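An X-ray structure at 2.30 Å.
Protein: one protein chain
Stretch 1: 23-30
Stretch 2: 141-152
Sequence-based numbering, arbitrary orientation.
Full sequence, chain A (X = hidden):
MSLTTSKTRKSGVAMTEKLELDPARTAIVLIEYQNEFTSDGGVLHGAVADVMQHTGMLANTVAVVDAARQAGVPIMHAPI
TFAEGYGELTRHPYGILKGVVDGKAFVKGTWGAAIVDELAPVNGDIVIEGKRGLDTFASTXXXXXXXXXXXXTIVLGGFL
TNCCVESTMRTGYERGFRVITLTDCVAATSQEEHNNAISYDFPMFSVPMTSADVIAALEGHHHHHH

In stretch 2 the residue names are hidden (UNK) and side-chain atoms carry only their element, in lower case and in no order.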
# COMPACT_ATOMS: atom_id res chain seq x y z
N PRO A 23 11.67 -12.60 -20.83
CA PRO A 23 10.68 -11.69 -21.46
C PRO A 23 9.32 -11.70 -20.81
O PRO A 23 8.69 -10.66 -20.70
CB PRO A 23 10.59 -12.20 -22.91
CG PRO A 23 11.91 -12.86 -23.17
CD PRO A 23 12.38 -13.42 -21.84
N ALA A 24 8.87 -12.87 -20.36
CA ALA A 24 7.54 -13.05 -19.76
C ALA A 24 7.38 -12.50 -18.35
O ALA A 24 6.28 -12.49 -17.81
CB ALA A 24 7.20 -14.55 -19.75
N ARG A 25 8.49 -12.10 -17.73
CA ARG A 25 8.53 -11.67 -16.34
C ARG A 25 9.16 -10.27 -16.20
O ARG A 25 9.55 -9.88 -15.08
CB ARG A 25 9.35 -12.68 -15.51
CG ARG A 25 8.53 -13.75 -14.80
CD ARG A 25 8.88 -15.14 -15.26
NE ARG A 25 8.11 -16.16 -14.53
CZ ARG A 25 7.39 -17.15 -15.07
NH1 ARG A 25 7.29 -17.33 -16.39
NH2 ARG A 25 6.75 -17.99 -14.26
N THR A 26 9.22 -9.54 -17.31
CA THR A 26 10.01 -8.32 -17.43
C THR A 26 9.14 -7.20 -18.01
O THR A 26 8.21 -7.47 -18.74
CB THR A 26 11.29 -8.53 -18.30
OG1 THR A 26 12.08 -9.57 -17.73
CG2 THR A 26 12.13 -7.25 -18.39
N ALA A 27 9.42 -5.96 -17.63
CA ALA A 27 8.63 -4.82 -18.03
C ALA A 27 9.51 -3.59 -18.05
O ALA A 27 10.21 -3.31 -17.06
CB ALA A 27 7.55 -4.60 -17.08
N ILE A 28 9.45 -2.85 -19.15
CA ILE A 28 10.19 -1.60 -19.23
C ILE A 28 9.17 -0.61 -18.69
O ILE A 28 8.02 -0.67 -19.07
CB ILE A 28 10.63 -1.28 -20.69
CG1 ILE A 28 11.42 -2.46 -21.31
CG2 ILE A 28 11.48 -0.01 -20.74
CD1 ILE A 28 12.82 -2.72 -20.67
N VAL A 29 9.56 0.25 -17.76
CA VAL A 29 8.65 1.23 -17.18
C VAL A 29 9.27 2.61 -17.40
O VAL A 29 10.36 2.88 -16.91
CB VAL A 29 8.44 0.96 -15.69
CG1 VAL A 29 7.45 1.91 -15.13
CG2 VAL A 29 8.01 -0.56 -15.45
N LEU A 30 8.56 3.44 -18.18
CA LEU A 30 9.04 4.75 -18.64
C LEU A 30 8.33 5.90 -17.92
O LEU A 30 7.14 6.13 -18.12
CB LEU A 30 8.76 4.89 -20.13
CG LEU A 30 9.44 3.82 -20.99
CD1 LEU A 30 9.09 4.04 -22.50
CD2 LEU A 30 10.99 3.79 -20.73
N UNK A 141 -2.12 2.26 -10.98
CA UNK A 141 -2.34 0.83 -11.16
C UNK A 141 -1.10 0.03 -11.50
O UNK A 141 -1.19 -1.12 -11.95
c UNK A 141 -3.42 0.56 -12.22
c UNK A 141 -3.13 1.21 -13.59
o UNK A 141 -2.11 1.84 -13.79
n UNK A 141 -4.05 1.07 -14.51
N UNK A 142 0.07 0.62 -11.31
CA UNK A 142 1.29 -0.07 -11.69
C UNK A 142 1.48 -1.39 -10.98
O UNK A 142 1.75 -2.41 -11.65
c UNK A 142 3.85 0.12 -11.87
c UNK A 142 5.09 0.96 -11.49
c UNK A 142 2.52 0.80 -11.43
c UNK A 142 3.83 -0.16 -13.34
N UNK A 143 1.42 -1.38 -9.64
CA UNK A 143 1.60 -2.60 -8.86
C UNK A 143 0.59 -3.68 -9.24
O UNK A 143 0.98 -4.85 -9.48
c UNK A 143 2.10 -3.35 -6.51
c UNK A 143 1.39 -2.34 -7.38
o UNK A 143 1.90 -3.26 -5.29
o UNK A 143 2.92 -4.15 -7.01
N UNK A 144 -0.69 -3.30 -9.32
CA UNK A 144 -1.72 -4.23 -9.77
C UNK A 144 -1.43 -4.92 -11.13
O UNK A 144 -1.59 -6.11 -11.28
c UNK A 144 -5.04 -4.80 -9.13
c UNK A 144 -6.11 -5.64 -9.40
c UNK A 144 -6.29 -6.12 -10.71
c UNK A 144 -5.45 -5.75 -11.69
c UNK A 144 -3.05 -3.52 -9.88
c UNK A 144 -4.18 -4.42 -10.15
c UNK A 144 -4.40 -4.90 -11.43
N UNK A 145 -0.99 -4.15 -12.10
CA UNK A 145 -0.81 -4.65 -13.44
C UNK A 145 0.42 -5.54 -13.50
O UNK A 145 0.37 -6.61 -14.12
c UNK A 145 -2.14 -2.84 -14.56
c UNK A 145 -2.23 -1.53 -15.32
c UNK A 145 -0.22 -3.96 -15.86
c UNK A 145 -0.76 -3.48 -14.47
N UNK A 146 1.52 -5.13 -12.88
CA UNK A 146 2.72 -5.94 -12.87
C UNK A 146 2.44 -7.27 -12.20
O UNK A 146 2.83 -8.34 -12.69
c UNK A 146 5.38 -3.45 -11.61
c UNK A 146 3.85 -5.28 -12.10
c UNK A 146 5.27 -4.24 -13.98
c UNK A 146 4.50 -4.01 -12.68
N UNK A 147 1.84 -7.23 -11.02
CA UNK A 147 1.61 -8.47 -10.32
C UNK A 147 0.61 -9.33 -11.09
O UNK A 147 0.82 -10.54 -11.22
n UNK A 147 6.05 -9.16 -7.33
n UNK A 147 4.24 -7.79 -6.84
c UNK A 147 5.45 -8.27 -6.56
n UNK A 147 6.06 -7.85 -5.47
c UNK A 147 2.09 -7.56 -7.99
c UNK A 147 1.09 -8.26 -8.90
c UNK A 147 3.45 -8.18 -8.02
N UNK A 148 -0.45 -8.71 -11.64
CA UNK A 148 -1.42 -9.51 -12.41
C UNK A 148 -0.75 -10.20 -13.60
O UNK A 148 -1.08 -11.34 -13.89
c UNK A 148 -2.59 -8.65 -12.89
o UNK A 148 -3.67 -9.43 -13.36
N UNK A 149 0.21 -9.53 -14.24
CA UNK A 149 0.87 -10.05 -15.43
C UNK A 149 2.02 -11.01 -15.10
O UNK A 149 2.57 -11.61 -16.00
c UNK A 149 0.67 -7.02 -17.94
c UNK A 149 1.35 -8.90 -16.33
n UNK A 149 0.68 -8.64 -19.94
c UNK A 149 0.23 -8.13 -16.97
c UNK A 149 1.39 -7.52 -19.19
N UNK A 150 2.35 -11.16 -13.82
CA UNK A 150 3.49 -11.98 -13.40
C UNK A 150 4.89 -11.37 -13.63
O UNK A 150 5.88 -12.12 -13.79
N UNK A 151 4.96 -10.05 -13.67
CA UNK A 151 6.25 -9.39 -13.81
C UNK A 151 6.98 -9.31 -12.47
O UNK A 151 6.45 -8.84 -11.49
c UNK A 151 7.53 -7.33 -14.43
c UNK A 151 6.15 -7.99 -14.41
c UNK A 151 5.55 -8.07 -15.85
N UNK A 152 8.20 -9.79 -12.41
CA UNK A 152 8.99 -9.61 -11.21
C UNK A 152 10.34 -8.92 -11.52
O UNK A 152 11.25 -8.98 -10.71
c UNK A 152 9.22 -10.95 -10.54
o UNK A 152 9.88 -13.08 -11.32
o UNK A 152 10.91 -11.36 -12.12
c UNK A 152 10.06 -11.87 -11.38

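Position 141 carries two side-chain carbons, the second bearing one oxygen and one nitrogen, and lies out of reach of stretch 1. This carboxamide is Asn141, which sits at the N-cap of the helix, although its side chain makes no capping bond. Position 142 has four carbons forked at the second, and one tip lies 4.4 Å from Val29 CG1. The late fork identifies Leu142; its nearest atom to Val29 CG1 is CD2, and its CA-to-CB bond points toward the strand.

At position 143 the second of two carbons carries two oxygens, a carboxylate with no contact to stretch 1, and the residue is Asp143. Position 144 shows one carbon followed by a ring of six carbons with no further atom on the ring, so it is Phe144, also remote from stretch 1. Position 145 again has four carbons, but the fork comes at the first and one arm is two carbons long. This is Ile145, and it too is out of reach.

Position 146 has four carbons forked at the second, with one terminal carbon 3.9 Å from Ala27 CB. It is Leu146, whose CD2 makes this contact; its CA-to-CB bond points sideways, but the end of the side chain comes nearer to the strand. Position 147 runs through three carbons to a nitrogen and then a carbon carrying two more nitrogens, a guanidinium group. Arg147 makes no contact with stretch 1, but its NE forms a long salt bridge of 3.9 Å with Asp143 OD1, one turn earlier.

A single carbon and one oxygen at position 148 give Ser148, far from stretch 1. Position 149 has four carbons in a row ending in nitrogen, which is Lys149; its approach to stretch 1 is through the backbone, its O lying 4.2 Å from Ala24 O. Position 150 has no side-chain atoms, and its backbone O lies 3.3 Å from Arg25 CG. It is Gly150, and its phi of 74° is a conformation that favours glycine. Here the chain leaves the helix in a Schellman motif, with Gly150 N bonded to Arg147 O (3.1 Å) and the N of residue 151 to Leu146 O (2.9 Å).

Position 151 has one carbon carrying two more, one of them 3.3 Å from Arg25 O and 3.8 Å from Ala27 CB. The fork at the first carbon, with two short arms, gives Val151, and CG1 makes both approaches. Position 152 has two carbons, the second with two oxygens, one of which lies 3.8 Å from Arg25 CG; this is Asp152, and the oxygen is OD2.

The contact combines apolar packing with one polar anchor. Ala27 and Val29, alternate residues of the strand, point toward stretch 2 and meet Leu146, Val151 and Leu142. Beyond the helix, Asp152 N donates a hydrogen bond to Arg25 O (3.0 Å), which also receives a CA-H contact from Val151 CA (3.6 Å), fixing the exit from the helix beside the start of the strand.

Stretch 2 141-152: NLDFILRSKGVD
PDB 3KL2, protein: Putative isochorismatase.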